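Local coordinates for protein-glutaminase (Chryseobacterium proteolyticum, PDB 2ZK9) that catalyses the hydrolytic deamidation of glutamine side chains in proteins, and probably does so with the cysteine chemistry of the papain-like clan to which its family belongs, at residues S13-E21 and M49-Y58; W80-V88 and K99-F107. All coordinates share one frame; numbering follows the deposited sequence. Where two conformers were deposited one is given.

Interaction 1: S13-E21 and M49-Y58; sequences SLFNQIKNE and MRQILMNNGY. Unlike the reference sequence in segment 13-21: Glu-21 (reference Gln).
Gln-17 and Asn-56 meet amide to amide from opposite directions, each offering the other a donor and an acceptor; both, like Leu-14, were modelled in two conformers, of which one is described. Asn-56 ND2 gives a hydrogen bond to Gln-17 OE1 (2.8 Å), and Gln-17 NE2 returns one to Asn-56 OD1 (3.1 Å). Each acceptor lies close to the amide plane of its donor, yet the planes are turned 48° apart, and both donors are tilted off the carbonyl planes. The glutamine reaches across because its chain is extended beyond CG (chi2 177°). Asn-56 ND2 also bonds to Ile-52 O at 3.0 Å, which in this conformer would help to fix the rotation of the asparagine amide.

The setting is a crossing of two helices, 13-19 and 49-55, whose axes approach to 9.8 Å at 130°, nearer antiparallel than parallel. The second helix ends in a Schellman motif at Gly-57. Leu-14 divides its branches: in the conformer described CD2 slides past the Asn-56 amide, 3.4 Å from Asn-56 CG, while CD1 lies by Leu-53 CG and Tyr-58 CD1.

Ile-18 spreads its branches along the apolar side: Ile-18 CG2, anti to the backbone N, touches Met-49 CG (3.8 Å), and Ile-18 CD1 reaches Leu-53 CD1 (3.8 Å). Ile-52 turns CG2 to Gln-17 CB, and its CD1 lies against CG of Glu-21, whose OE2 bonds to Ser-29 N.

Interaction 2: W80-V88 and K99-F107; sequences WSYHVAILV and KRIIDPSLF
His-83 and Asp-103 approach from opposite directions, and His-83 NE2 hydrogen bonds to Asp-103 OD2 at 2.8 Å with an N-H...O angle of 155°. The carboxylate oxygen sits at the edge of the imidazole, near its plane, and is met on its syn side; ring and carboxylate planes are 41° apart. Trp-80 CH2 lies 3.7 Å above the centre of one face of the His-83 ring and probably helps to hold its tilt.

Asp-103 can be followed outward. Asp-103 CB rests 3.7 Å from Ala-85 CB. CG, anti to the backbone N (chi1 -178°), stands beside His-83 NE2 and Ala-85 CB and places OD2 at the imidazole edge. OD2 serves His-83 and also accepts from Trp-117 NE1. Asp-103 OD1 is gripped within its own loop: Ser-105 N reaches it from above the carboxylate plane (3.0 Å), making an Asx turn, and Ser-105 OG, in the conformer described, from the syn side (2.7 Å). A leucine here would probably leave the imidazole N-H and the indole N-H of Trp-117 without their acceptor and hold the ring's rotation less firmly, besides undoing the Asx turn.

Beyond this polar end the segments form an antiparallel hairpin. Ile-102 N bonds to Ile-86 O (3.0 Å), and Val-88 and Arg-100 exchange two backbone bonds. Leu-87 and Ile-101, a non-hydrogen-bonded pair, meet CD1 to CD1 at 3.8 Å on one face, while Ile-86 and Ile-102 share the other.

Cys-42, at the start of helix 42-55, touches His-83, consistent with a cysteine-histidine-aspartate site of the kind known from transglutaminases. Strand 61-66 pairs with the other edge of strand 82-91, and Trp-117 of helix 114-120 packs on Ala-85 and Ile-101.

How the interactions relate
After the short strand 4-5, which joins the central sheet, comes helix 8-19. Interaction 1 closes when the chain, after a long connection holding the Cys-23 to Cys-32 disulfide, returns as helix 42-55. Strand 61-66 and the small sheet of 69-72 with 77-80 follow, and interaction 2 then closes the hairpin of strands 82-91 and 97-102 through the short turn 92-96. The two are in series, neither nested nor crossed. In space, however, they adjoin: Met-49 CB packs on Ile-86 CD1 at 3.8 Å, Met-49 SD meets Pro-104, and Phe-15 touches Ile-102. The helix pair of interaction 1 thus covers the hairpin face bearing Ile-86 and Ile-102.

Interaction 1: S13-E21 and M49-Y58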
ATOM      1  N   SER A  13      -4.597  13.463  -9.061  1.00 13.26           N
ATOM      2  CA  SER A  13      -5.964  13.372  -8.589  1.00 13.47           C
ATOM      3  C   SER A  13      -6.179  12.070  -7.828  1.00 12.23           C
ATOM      4  O   SER A  13      -6.829  12.025  -6.764  1.00 13.34           O
ATOM      5  CB  SER A  13      -6.946  13.485  -9.790  1.00 14.60           C
ATOM      6  OG  SER A  13      -8.239  13.254  -9.275  1.00 18.46           O
ATOM      7  N   LEU A  14      -5.732  10.966  -8.424  0.90 12.15           N
ATOM      8  CA  LEU A  14      -5.911   9.670  -7.778  0.90 11.23           C
ATOM      9  C   LEU A  14      -5.130   9.626  -6.445  0.90 11.09           C
ATOM     10  O   LEU A  14      -5.656   9.095  -5.440  0.90 11.68           O
ATOM     11  CB  LEU A  14      -5.482   8.566  -8.716  0.90 11.63           C
ATOM     12  CG  LEU A  14      -6.302   8.348  -9.957  0.90 11.05           C
ATOM     13  CD1 LEU A  14      -5.536   7.465 -10.931  0.90 13.00           C
ATOM     14  CD2 LEU A  14      -7.631   7.691  -9.547  0.90 13.91           C
ATOM     15  N   PHE A  15      -3.918  10.158  -6.400  1.00 11.85           N
ATOM     16  CA  PHE A  15      -3.179  10.237  -5.142  1.00 10.76           C
ATOM     17  C   PHE A  15      -4.002  10.993  -4.089  1.00 11.31           C
ATOM     18  O   PHE A  15      -4.121  10.542  -2.939  1.00 11.76           O
ATOM     19  CB  PHE A  15      -1.810  10.888  -5.372  1.00 11.39           C
ATOM     20  CG  PHE A  15      -1.044  10.932  -4.072  1.00 11.28           C
ATOM     21  CD1 PHE A  15      -1.082  12.033  -3.223  1.00 12.88           C
ATOM     22  CD2 PHE A  15      -0.305   9.860  -3.693  1.00 12.80           C
ATOM     23  CE1 PHE A  15      -0.414  11.999  -2.027  1.00 15.30           C
ATOM     24  CE2 PHE A  15       0.353   9.817  -2.489  1.00 13.89           C
ATOM     25  CZ  PHE A  15       0.261  10.869  -1.645  1.00 14.98           C
ATOM     26  N   ASN A  16      -4.534  12.150  -4.477  1.00 11.77           N
ATOM     27  CA  ASN A  16      -5.331  12.915  -3.532  1.00 13.39           C
ATOM     28  C   ASN A  16      -6.560  12.163  -3.063  1.00 12.56           C
ATOM     29  O   ASN A  16      -6.942  12.220  -1.872  1.00 13.41           O
ATOM     30  CB  ASN A  16      -5.694  14.278  -4.176  1.00 15.87           C
ATOM     31  CG  ASN A  16      -4.507  15.187  -4.315  1.00 23.42           C
ATOM     32  OD1 ASN A  16      -3.486  15.098  -3.633  1.00 34.89           O
ATOM     33  ND2 ASN A  16      -4.691  16.096  -5.294  1.00 30.94           N
ATOM     34  N   GLN A  17      -7.224  11.464  -3.980  1.00 12.04           N
ATOM     35  CA  GLN A  17      -8.388  10.666  -3.606  0.51 11.88           C
ATOM     36  C   GLN A  17      -8.018   9.619  -2.568  1.00 11.30           C
ATOM     37  O   GLN A  17      -8.772   9.387  -1.607  1.00 13.56           O
ATOM     38  CB  GLN A  17      -9.021   9.985  -4.813  0.51 13.42           C
ATOM     39  CG  GLN A  17      -9.584  10.992  -5.830  0.51 13.26           C
ATOM     40  CD  GLN A  17     -10.094  10.219  -6.989  0.51 15.51           C
ATOM     41  OE1 GLN A  17     -10.863   9.285  -6.744  0.51 24.52           O
ATOM     42  NE2 GLN A  17      -9.656  10.551  -8.198  0.51 21.56           N
ATOM     43  N   ILE A  18      -6.892   8.977  -2.761  1.00 10.19           N
ATOM     44  CA  ILE A  18      -6.401   7.973  -1.774  1.00 10.06           C
ATOM     45  C   ILE A  18      -6.091   8.641  -0.471  1.00 10.17           C
ATOM     46  O   ILE A  18      -6.516   8.159   0.593  1.00 10.56           O
ATOM     47  CB  ILE A  18      -5.181   7.250  -2.395  1.00  9.78           C
ATOM     48  CG1 ILE A  18      -5.636   6.280  -3.508  1.00 10.40           C
ATOM     49  CG2 ILE A  18      -4.454   6.500  -1.301  1.00 10.67           C
ATOM     50  CD1 ILE A  18      -4.516   5.787  -4.365  1.00 11.13           C
ATOM     51  N   LYS A  19      -5.363   9.759  -0.495  1.00 11.02           N
ATOM     52  CA  LYS A  19      -4.969  10.419   0.747  1.00 12.47           C
ATOM     53  C   LYS A  19      -6.190  10.878   1.514  1.00 11.64           C
ATOM     54  O   LYS A  19      -6.222  10.843   2.742  1.00 11.63           O
ATOM     55  CB  LYS A  19      -3.967  11.546   0.475  1.00 15.64           C
ATOM     56  CG  LYS A  19      -3.266  11.940   1.805  1.00 19.87           C
ATOM     57  CD  LYS A  19      -2.096  12.874   1.633  1.00 25.25           C
ATOM     58  CE  LYS A  19      -1.413  13.273   2.881  1.00 26.98           C
ATOM     59  NZ  LYS A  19      -0.441  14.348   2.687  1.00 28.36           N
ATOM     60  N   ASN A  20      -7.219  11.297   0.802  1.00 11.28           N
ATOM     61  CA  ASN A  20      -8.463  11.748   1.426  1.00 12.76           C
ATOM     62  C   ASN A  20      -9.175  10.653   2.198  1.00 10.73           C
ATOM     63  O   ASN A  20     -10.050  10.975   3.024  1.00 11.94           O
ATOM     64  CB  ASN A  20      -9.407  12.354   0.381  1.00 17.52           C
ATOM     65  CG  ASN A  20      -8.997  13.729  -0.047  1.00 23.96           C
ATOM     66  OD1 ASN A  20      -8.136  14.366   0.543  1.00 28.24           O
ATOM     67  ND2 ASN A  20      -9.729  14.135  -1.110  1.00 36.98           N
ATOM     68  N   GLU A  21      -8.870   9.382   1.969  1.00 10.54           N
ATOM     69  CA  GLU A  21      -9.463   8.281   2.689  1.00  9.64           C
ATOM     70  C   GLU A  21      -8.637   7.823   3.883  1.00  9.40           C
ATOM     71  O   GLU A  21      -8.948   6.826   4.500  1.00 10.25           O
ATOM     72  CB  GLU A  21      -9.731   7.083   1.737  1.00 10.48           C
ATOM     73  CG  GLU A  21     -10.739   7.437   0.657  1.00 11.19           C
ATOM     74  CD  GLU A  21     -12.050   7.918   1.231  1.00 10.28           C
ATOM     75  OE1 GLU A  21     -12.637   8.927   0.663  1.00 15.41           O
ATOM     76  OE2 GLU A  21     -12.520   7.341   2.227  1.00 11.03           O
ATOM     77  N   MET A  49      -6.559   0.901  -1.778  1.00  7.57           N
ATOM     78  CA  MET A  49      -6.087   1.889  -2.754  1.00  7.97           C
ATOM     79  C   MET A  49      -6.453   1.490  -4.163  1.00  8.12           C
ATOM     80  O   MET A  49      -6.864   2.316  -4.973  1.00  8.87           O
ATOM     81  CB  MET A  49      -4.569   2.073  -2.651  1.00  7.82           C
ATOM     82  CG  MET A  49      -4.135   2.743  -1.352  1.00  8.27           C
ATOM     83  SD  MET A  49      -2.399   3.293  -1.398  1.00  8.58           S
ATOM     84  CE  MET A  49      -1.517   1.761  -1.139  1.00  9.01           C
ATOM     85  N   ARG A  50      -6.304   0.209  -4.480  1.00  8.43           N
ATOM     86  CA  ARG A  50      -6.684  -0.309  -5.800  1.00  8.79           C
ATOM     87  C   ARG A  50      -8.169  -0.120  -6.047  1.00  8.99           C
ATOM     88  O   ARG A  50      -8.547   0.245  -7.150  1.00 10.31           O
ATOM     89  CB  ARG A  50      -6.280  -1.756  -5.944  1.00  8.22           C
ATOM     90  CG  ARG A  50      -6.814  -2.371  -7.235  1.00  8.86           C
ATOM     91  CD  ARG A  50      -6.260  -3.755  -7.398  1.00  9.15           C
ATOM     92  NE  ARG A  50      -6.788  -4.402  -8.638  1.00  9.00           N
ATOM     93  CZ  ARG A  50      -7.793  -5.221  -8.675  1.00  9.42           C
ATOM     94  NH1 ARG A  50      -8.455  -5.638  -7.574  1.00  9.75           N
ATOM     95  NH2 ARG A  50      -8.157  -5.727  -9.874  1.00 10.40           N
ATOM     96  N   GLN A  51      -9.026  -0.302  -5.031  1.00  9.62           N
ATOM     97  CA  GLN A  51     -10.448  -0.088  -5.199  1.00 10.32           C
ATOM     98  C   GLN A  51     -10.705   1.366  -5.609  1.00 10.45           C
ATOM     99  O   GLN A  51     -11.593   1.633  -6.439  1.00 10.97           O
ATOM    100  CB  GLN A  51     -11.222  -0.463  -3.943  1.00 10.87           C
ATOM    101  CG  GLN A  51     -12.723  -0.269  -4.044  1.00 13.65           C
ATOM    102  CD  GLN A  51     -13.460  -0.464  -2.736  1.00 13.19           C
ATOM    103  OE1 GLN A  51     -13.119   0.169  -1.759  1.00 11.91           O
ATOM    104  NE2 GLN A  51     -14.424  -1.415  -2.749  1.00 18.23           N
ATOM    105  N   ILE A  52      -9.999   2.321  -5.030  1.00 10.34           N
ATOM    106  CA  ILE A  52     -10.171   3.716  -5.404  1.00 10.75           C
ATOM    107  C   ILE A  52      -9.775   3.929  -6.880  1.00  9.99           C
ATOM    108  O   ILE A  52     -10.483   4.587  -7.632  1.00 11.68           O
ATOM    109  CB  ILE A  52      -9.405   4.650  -4.461  1.00 11.89           C
ATOM    110  CG1 ILE A  52     -10.027   4.539  -3.054  1.00 14.16           C
ATOM    111  CG2 ILE A  52      -9.381   6.053  -5.002  1.00 13.69           C
ATOM    112  CD1 ILE A  52      -9.234   5.156  -1.959  1.00 17.45           C
ATOM    113  N   LEU A  53      -8.672   3.339  -7.308  1.00  9.70           N
ATOM    114  CA  LEU A  53      -8.323   3.430  -8.727  1.00  9.18           C
ATOM    115  C   LEU A  53      -9.432   2.811  -9.596  1.00  8.96           C
ATOM    116  O   LEU A  53      -9.828   3.412 -10.600  1.00  9.71           O
ATOM    117  CB  LEU A  53      -6.983   2.733  -9.056  1.00  9.84           C
ATOM    118  CG  LEU A  53      -5.765   3.724  -9.129  1.00 10.82           C
ATOM    119  CD1 LEU A  53      -5.518   4.388  -7.805  1.00 11.91           C
ATOM    120  CD2 LEU A  53      -4.544   2.971  -9.589  1.00 12.37           C
ATOM    121  N   MET A  54      -9.960   1.656  -9.213  1.00  8.86           N
ATOM    122  CA  MET A  54     -10.974   1.021  -9.992  1.00  9.19           C
ATOM    123  C   MET A  54     -12.265   1.831 -10.031  1.00 10.18           C
ATOM    124  O   MET A  54     -12.937   1.860 -11.057  1.00 10.35           O
ATOM    125  CB  MET A  54     -11.206  -0.425  -9.518  1.00  9.77           C
ATOM    126  CG  MET A  54     -10.055  -1.345  -9.795  1.00  9.94           C
ATOM    127  SD  MET A  54     -10.280  -3.033  -9.297  1.00 12.26           S
ATOM    128  CE  MET A  54     -11.601  -3.595 -10.339  1.00 13.84           C
ATOM    129  N   ASN A  55     -12.607   2.485  -8.950  1.00 11.17           N
ATOM    130  CA  ASN A  55     -13.768   3.369  -8.941  1.00 12.49           C
ATOM    131  C   ASN A  55     -13.643   4.377 -10.067  1.00 12.44           C
ATOM    132  O   ASN A  55     -14.650   4.777 -10.625  1.00 14.55           O
ATOM    133  CB  ASN A  55     -13.897   3.995  -7.565  1.00 21.63           C
ATOM    134  CG  ASN A  55     -14.435   3.071  -6.440  1.00 25.48           C
ATOM    135  OD1 ASN A  55     -15.073   2.023  -6.714  1.00 27.15           O
ATOM    136  ND2 ASN A  55     -14.175   3.537  -5.238  1.00 29.08           N
ATOM    137  N   ASN A  56     -12.432   4.792 -10.360  1.00 11.57           N
ATOM    138  CA  ASN A  56     -12.077   5.769 -11.370  0.55 11.69           C
ATOM    139  C   ASN A  56     -11.859   5.178 -12.754  1.00 11.45           C
ATOM    140  O   ASN A  56     -11.533   5.913 -13.676  1.00 14.65           O
ATOM    141  CB  ASN A  56     -10.781   6.522 -10.992  0.55 12.56           C
ATOM    142  CG  ASN A  56     -10.956   7.630  -9.999  0.55 11.70           C
ATOM    143  OD1 ASN A  56     -11.169   8.827 -10.264  0.55 11.79           O
ATOM    144  ND2 ASN A  56     -10.971   7.301  -8.715  0.55 11.94           N
ATOM    145  N   GLY A  57     -12.007   3.878 -12.921  0.50  9.75           N
ATOM    146  CA  GLY A  57     -11.807   3.198 -14.203  0.50 14.58           C
ATOM    147  C   GLY A  57     -10.369   2.768 -14.456  0.50 13.85           C
ATOM    148  O   GLY A  57     -10.061   2.526 -15.630  0.50 10.09           O
ATOM    149  N   TYR A  58      -9.522   2.650 -13.440  1.00  9.38           N
ATOM    150  CA  TYR A  58      -8.142   2.229 -13.602  1.00  9.07           C
ATOM    151  C   TYR A  58      -7.834   1.003 -12.785  1.00  8.71           C
ATOM    152  O   TYR A  58      -8.370   0.780 -11.695  1.00 10.02           O
ATOM    153  CB  TYR A  58      -7.163   3.364 -13.199  1.00  9.80           C
ATOM    154  CG  TYR A  58      -7.443   4.607 -14.009  1.00 10.06           C
ATOM    155  CD1 TYR A  58      -8.003   5.737 -13.461  1.00 12.56           C
ATOM    156  CD2 TYR A  58      -7.133   4.611 -15.355  1.00 11.04           C
ATOM    157  CE1 TYR A  58      -8.262   6.846 -14.200  1.00 14.92           C
ATOM    158  CE2 TYR A  58      -7.440   5.709 -16.142  1.00 13.59           C
ATOM    159  CZ  TYR A  58      -8.014   6.832 -15.536  1.00 14.28           C
ATOM    160  OH  TYR A  58      -8.284   7.940 -16.287  1.00 17.67           O
TER

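Interaction 2: W80-V88 and K99-F107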
ATOM      1  N   TRP A  80       9.213  -5.689   9.392  1.00 10.55           N
ATOM      2  CA  TRP A  80       8.371  -6.478   8.513  1.00 10.74           C
ATOM      3  C   TRP A  80       9.153  -7.582   7.833  1.00 10.12           C
ATOM      4  O   TRP A  80      10.330  -7.414   7.583  1.00 11.34           O
ATOM      5  CB  TRP A  80       7.838  -5.553   7.451  1.00 12.43           C
ATOM      6  CG  TRP A  80       6.910  -4.464   7.778  1.00 11.69           C
ATOM      7  CD1 TRP A  80       5.908  -4.401   8.720  1.00 11.54           C
ATOM      8  CD2 TRP A  80       6.922  -3.216   7.060  1.00  9.99           C
ATOM      9  NE1 TRP A  80       5.298  -3.178   8.608  1.00 11.33           N
ATOM     10  CE2 TRP A  80       5.882  -2.446   7.592  1.00 10.60           C
ATOM     11  CE3 TRP A  80       7.669  -2.682   5.996  1.00 11.47           C
ATOM     12  CZ2 TRP A  80       5.605  -1.190   7.104  1.00 12.02           C
ATOM     13  CZ3 TRP A  80       7.363  -1.428   5.518  1.00 10.64           C
ATOM     14  CH2 TRP A  80       6.326  -0.726   6.069  1.00 11.29           C
ATOM     15  N   SER A  81       8.454  -8.659   7.450  1.00 10.41           N
ATOM     16  CA  SER A  81       9.016  -9.657   6.568  1.00 11.50           C
ATOM     17  C   SER A  81       8.663  -9.361   5.121  1.00 10.03           C
ATOM     18  O   SER A  81       9.357  -9.880   4.211  1.00 10.88           O
ATOM     19  CB  SER A  81       8.547 -11.041   6.947  1.00 14.78           C
ATOM     20  OG  SER A  81       7.149 -11.155   6.926  1.00 21.57           O
ATOM     21  N   TYR A  82       7.613  -8.598   4.858  1.00  9.57           N
ATOM     22  CA  TYR A  82       7.261  -8.194   3.519  1.00  8.96           C
ATOM     23  C   TYR A  82       6.484  -6.869   3.637  1.00  9.11           C
ATOM     24  O   TYR A  82       5.962  -6.542   4.678  1.00  9.72           O
ATOM     25  CB  TYR A  82       6.462  -9.216   2.707  1.00 10.14           C
ATOM     26  CG  TYR A  82       4.998  -9.220   3.008  1.00 11.79           C
ATOM     27  CD1 TYR A  82       4.483  -9.877   4.124  1.00 14.10           C
ATOM     28  CD2 TYR A  82       4.080  -8.555   2.197  1.00 13.23           C
ATOM     29  CE1 TYR A  82       3.112  -9.835   4.357  1.00 17.70           C
ATOM     30  CE2 TYR A  82       2.765  -8.527   2.422  1.00 16.00           C
ATOM     31  CZ  TYR A  82       2.262  -9.153   3.514  1.00 19.70           C
ATOM     32  OH  TYR A  82       0.908  -9.136   3.704  1.00 24.04           O
ATOM     33  N   HIS A  83       6.393  -6.181   2.494  1.00  8.70           N
ATOM     34  CA  HIS A  83       5.523  -5.043   2.380  1.00  8.45           C
ATOM     35  C   HIS A  83       4.955  -5.028   0.957  1.00  8.03           C
ATOM     36  O   HIS A  83       5.504  -5.652   0.039  1.00  9.21           O
ATOM     37  CB  HIS A  83       6.293  -3.742   2.721  1.00  9.04           C
ATOM     38  CG  HIS A  83       5.401  -2.513   2.790  1.00  8.48           C
ATOM     39  ND1 HIS A  83       4.169  -2.552   3.377  1.00 10.66           N
ATOM     40  CD2 HIS A  83       5.611  -1.279   2.327  1.00  8.77           C
ATOM     41  CE1 HIS A  83       3.654  -1.349   3.274  1.00 10.87           C
ATOM     42  NE2 HIS A  83       4.519  -0.515   2.642  1.00  9.49           N
ATOM     43  N   VAL A  84       3.858  -4.324   0.758  1.00  8.04           N
ATOM     44  CA  VAL A  84       3.194  -4.231  -0.513  1.00  7.54           C
ATOM     45  C   VAL A  84       2.591  -2.832  -0.641  1.00  7.37           C
ATOM     46  O   VAL A  84       2.123  -2.262   0.344  1.00  8.29           O
ATOM     47  CB  VAL A  84       2.124  -5.346  -0.690  1.00  7.95           C
ATOM     48  CG1 VAL A  84       1.074  -5.331   0.393  1.00  9.86           C
ATOM     49  CG2 VAL A  84       1.488  -5.287  -2.060  1.00  9.19           C
ATOM     50  N   ALA A  85       2.553  -2.333  -1.866  1.00  7.51           N
ATOM     51  CA  ALA A  85       1.841  -1.136  -2.221  1.00  7.39           C
ATOM     52  C   ALA A  85       1.427  -1.239  -3.692  1.00  7.62           C
ATOM     53  O   ALA A  85       1.718  -2.202  -4.371  1.00  8.42           O
ATOM     54  CB  ALA A  85       2.672   0.113  -1.927  1.00  8.88           C
ATOM     55  N   ILE A  86       0.678  -0.219  -4.152  1.00  7.53           N
ATOM     56  CA  ILE A  86       0.250  -0.207  -5.550  1.00  7.55           C
ATOM     57  C   ILE A  86       1.299   0.465  -6.404  1.00  7.71           C
ATOM     58  O   ILE A  86       1.908   1.466  -6.018  1.00  8.77           O
ATOM     59  CB  ILE A  86      -1.152   0.436  -5.719  1.00  7.53           C
ATOM     60  CG1 ILE A  86      -1.239   1.899  -5.302  1.00  8.63           C
ATOM     61  CG2 ILE A  86      -2.193  -0.439  -5.049  1.00  8.82           C
ATOM     62  CD1 ILE A  86      -2.472   2.589  -5.815  1.00  8.80           C
ATOM     63  N   LEU A  87       1.501  -0.106  -7.592  1.00  7.95           N
ATOM     64  CA  LEU A  87       2.456   0.328  -8.586  1.00  8.52           C
ATOM     65  C   LEU A  87       1.648   0.770  -9.813  1.00  8.58           C
ATOM     66  O   LEU A  87       1.069  -0.075 -10.505  1.00  9.18           O
ATOM     67  CB  LEU A  87       3.442  -0.790  -8.923  1.00  9.22           C
ATOM     68  CG  LEU A  87       4.511  -0.438  -9.933  1.00  9.84           C
ATOM     69  CD1 LEU A  87       5.496   0.573  -9.371  1.00 11.30           C
ATOM     70  CD2 LEU A  87       5.208  -1.681 -10.423  1.00 11.68           C
ATOM     71  N   VAL A  88       1.529   2.077 -10.003  1.00  9.00           N
ATOM     72  CA  VAL A  88       0.652   2.691 -10.976  0.56  9.19           C
ATOM     73  C   VAL A  88       1.436   3.092 -12.217  1.00  9.64           C
ATOM     74  O   VAL A  88       2.509   3.636 -12.155  1.00 14.22           O
ATOM     75  CB  VAL A  88      -0.006   3.928 -10.335  0.56  9.49           C
ATOM     76  CG1 VAL A  88      -1.067   4.565 -11.249  0.56 10.77           C
ATOM     77  CG2 VAL A  88      -0.637   3.545  -9.010  0.56  9.40           C
ATOM     78  N   LYS A  99       6.125   4.478 -14.176  1.00 11.35           N
ATOM     79  CA  LYS A  99       5.453   3.829 -13.047  1.00 10.45           C
ATOM     80  C   LYS A  99       5.869   4.530 -11.770  1.00 10.45           C
ATOM     81  O   LYS A  99       7.027   4.941 -11.597  1.00 11.05           O
ATOM     82  CB  LYS A  99       5.771   2.351 -12.910  1.00 11.64           C
ATOM     83  CG  LYS A  99       5.437   1.518 -14.132  1.00 12.44           C
ATOM     84  CD  LYS A  99       5.520   0.029 -13.841  1.00 12.41           C
ATOM     85  CE  LYS A  99       5.282  -0.814 -15.080  1.00 13.78           C
ATOM     86  NZ  LYS A  99       5.421  -2.255 -14.761  1.00 15.62           N
ATOM     87  N   ARG A 100       4.942   4.582 -10.822  1.00  9.91           N
ATOM     88  CA  ARG A 100       5.217   5.070  -9.466  1.00  9.74           C
ATOM     89  C   ARG A 100       4.482   4.220  -8.454  1.00  9.39           C
ATOM     90  O   ARG A 100       3.364   3.774  -8.716  1.00 10.55           O
ATOM     91  CB  ARG A 100       4.783   6.509  -9.276  1.00 10.77           C
ATOM     92  CG  ARG A 100       5.502   7.556 -10.084  1.00 12.34           C
ATOM     93  CD  ARG A 100       6.896   7.801  -9.610  1.00 15.54           C
ATOM     94  NE  ARG A 100       7.545   8.899 -10.380  1.00 16.64           N
ATOM     95  CZ  ARG A 100       8.175   8.666 -11.518  1.00 22.58           C
ATOM     96  NH1 ARG A 100       8.266   7.446 -12.071  1.00 22.82           N
ATOM     97  NH2 ARG A 100       8.721   9.725 -12.115  1.00 32.42           N
ATOM     98  N   ILE A 101       5.076   4.064  -7.281  1.00  8.89           N
ATOM     99  CA  ILE A 101       4.379   3.557  -6.138  1.00  8.39           C
ATOM    100  C   ILE A 101       3.549   4.648  -5.490  1.00  8.49           C
ATOM    101  O   ILE A 101       3.992   5.790  -5.377  1.00  9.67           O
ATOM    102  CB  ILE A 101       5.394   3.017  -5.090  1.00  8.85           C
ATOM    103  CG1 ILE A 101       6.160   1.810  -5.607  1.00  9.61           C
ATOM    104  CG2 ILE A 101       4.734   2.755  -3.752  1.00  9.48           C
ATOM    105  CD1 ILE A 101       5.373   0.483  -5.611  1.00 10.12           C
ATOM    106  N   ILE A 102       2.327   4.272  -5.056  1.00  8.50           N
ATOM    107  CA  ILE A 102       1.559   5.095  -4.126  1.00  8.87           C
ATOM    108  C   ILE A 102       1.515   4.352  -2.825  1.00  8.62           C
ATOM    109  O   ILE A 102       1.022   3.212  -2.744  1.00  8.50           O
ATOM    110  CB  ILE A 102       0.173   5.458  -4.663  1.00  9.25           C
ATOM    111  CG1 ILE A 102       0.322   6.355  -5.920  1.00 10.46           C
ATOM    112  CG2 ILE A 102      -0.633   6.107  -3.586  1.00  9.54           C
ATOM    113  CD1 ILE A 102      -0.977   6.736  -6.596  1.00 11.33           C
ATOM    114  N   ASP A 103       2.065   4.957  -1.765  1.00  8.53           N
ATOM    115  CA  ASP A 103       2.044   4.344  -0.459  1.00  8.50           C
ATOM    116  C   ASP A 103       2.137   5.442   0.616  1.00  8.45           C
ATOM    117  O   ASP A 103       3.209   5.731   1.136  1.00  8.90           O
ATOM    118  CB  ASP A 103       3.190   3.365  -0.231  1.00  8.70           C
ATOM    119  CG  ASP A 103       3.139   2.699   1.107  1.00  8.90           C
ATOM    120  OD1 ASP A 103       2.170   2.971   1.891  1.00  8.73           O
ATOM    121  OD2 ASP A 103       4.041   1.902   1.389  1.00  9.84           O
ATOM    122  N   PRO A 104       1.009   6.022   0.980  1.00  8.48           N
ATOM    123  CA  PRO A 104       1.001   7.048   2.043  1.00  8.86           C
ATOM    124  C   PRO A 104       1.405   6.583   3.405  1.00  8.88           C
ATOM    125  O   PRO A 104       1.573   7.434   4.287  1.00 11.08           O
ATOM    126  CB  PRO A 104      -0.459   7.537   2.006  1.00  9.26           C
ATOM    127  CG  PRO A 104      -0.921   7.311   0.619  1.00  9.74           C
ATOM    128  CD  PRO A 104      -0.301   5.965   0.296  1.00  9.33           C
ATOM    129  N   SER A 105       1.556   5.298   3.659  1.00  8.67           N
ATOM    130  CA  SER A 105       2.127   4.857   4.936  0.78  9.05           C
ATOM    131  C   SER A 105       3.620   5.188   5.063  1.00  9.09           C
ATOM    132  O   SER A 105       4.103   5.267   6.158  1.00 11.46           O
ATOM    133  CB  SER A 105       1.851   3.392   5.252  0.78  9.27           C
ATOM    134  OG  SER A 105       2.616   2.457   4.470  0.78  7.91           O
ATOM    135  N   LEU A 106       4.288   5.373   3.934  1.00  9.04           N
ATOM    136  CA  LEU A 106       5.712   5.704   3.878  1.00  9.65           C
ATOM    137  C   LEU A 106       5.977   7.054   3.232  1.00  9.87           C
ATOM    138  O   LEU A 106       7.012   7.648   3.535  1.00 11.89           O
ATOM    139  CB  LEU A 106       6.509   4.596   3.203  1.00 10.24           C
ATOM    140  CG  LEU A 106       6.499   3.257   3.937  1.00 10.31           C
ATOM    141  CD1 LEU A 106       7.247   2.214   3.105  1.00 12.41           C
ATOM    142  CD2 LEU A 106       7.087   3.371   5.319  1.00 13.51           C
ATOM    143  N   PHE A 107       5.174   7.473   2.286  1.00  9.81           N
ATOM    144  CA  PHE A 107       5.361   8.666   1.500  1.00  9.80           C
ATOM    145  C   PHE A 107       4.037   9.397   1.413  1.00 10.20           C
ATOM    146  O   PHE A 107       3.201   9.185   0.518  1.00 10.97           O
ATOM    147  CB  PHE A 107       5.916   8.316   0.113  1.00 10.97           C
ATOM    148  CG  PHE A 107       7.268   7.687   0.196  1.00 10.68           C
ATOM    149  CD1 PHE A 107       8.399   8.460   0.253  1.00 11.79           C
ATOM    150  CD2 PHE A 107       7.395   6.308   0.184  1.00 11.73           C
ATOM    151  CE1 PHE A 107       9.657   7.914   0.276  1.00 13.88           C
ATOM    152  CE2 PHE A 107       8.637   5.719   0.247  1.00 13.75           C
ATOM    153  CZ  PHE A 107       9.755   6.516   0.253  1.00 13.93           C
TER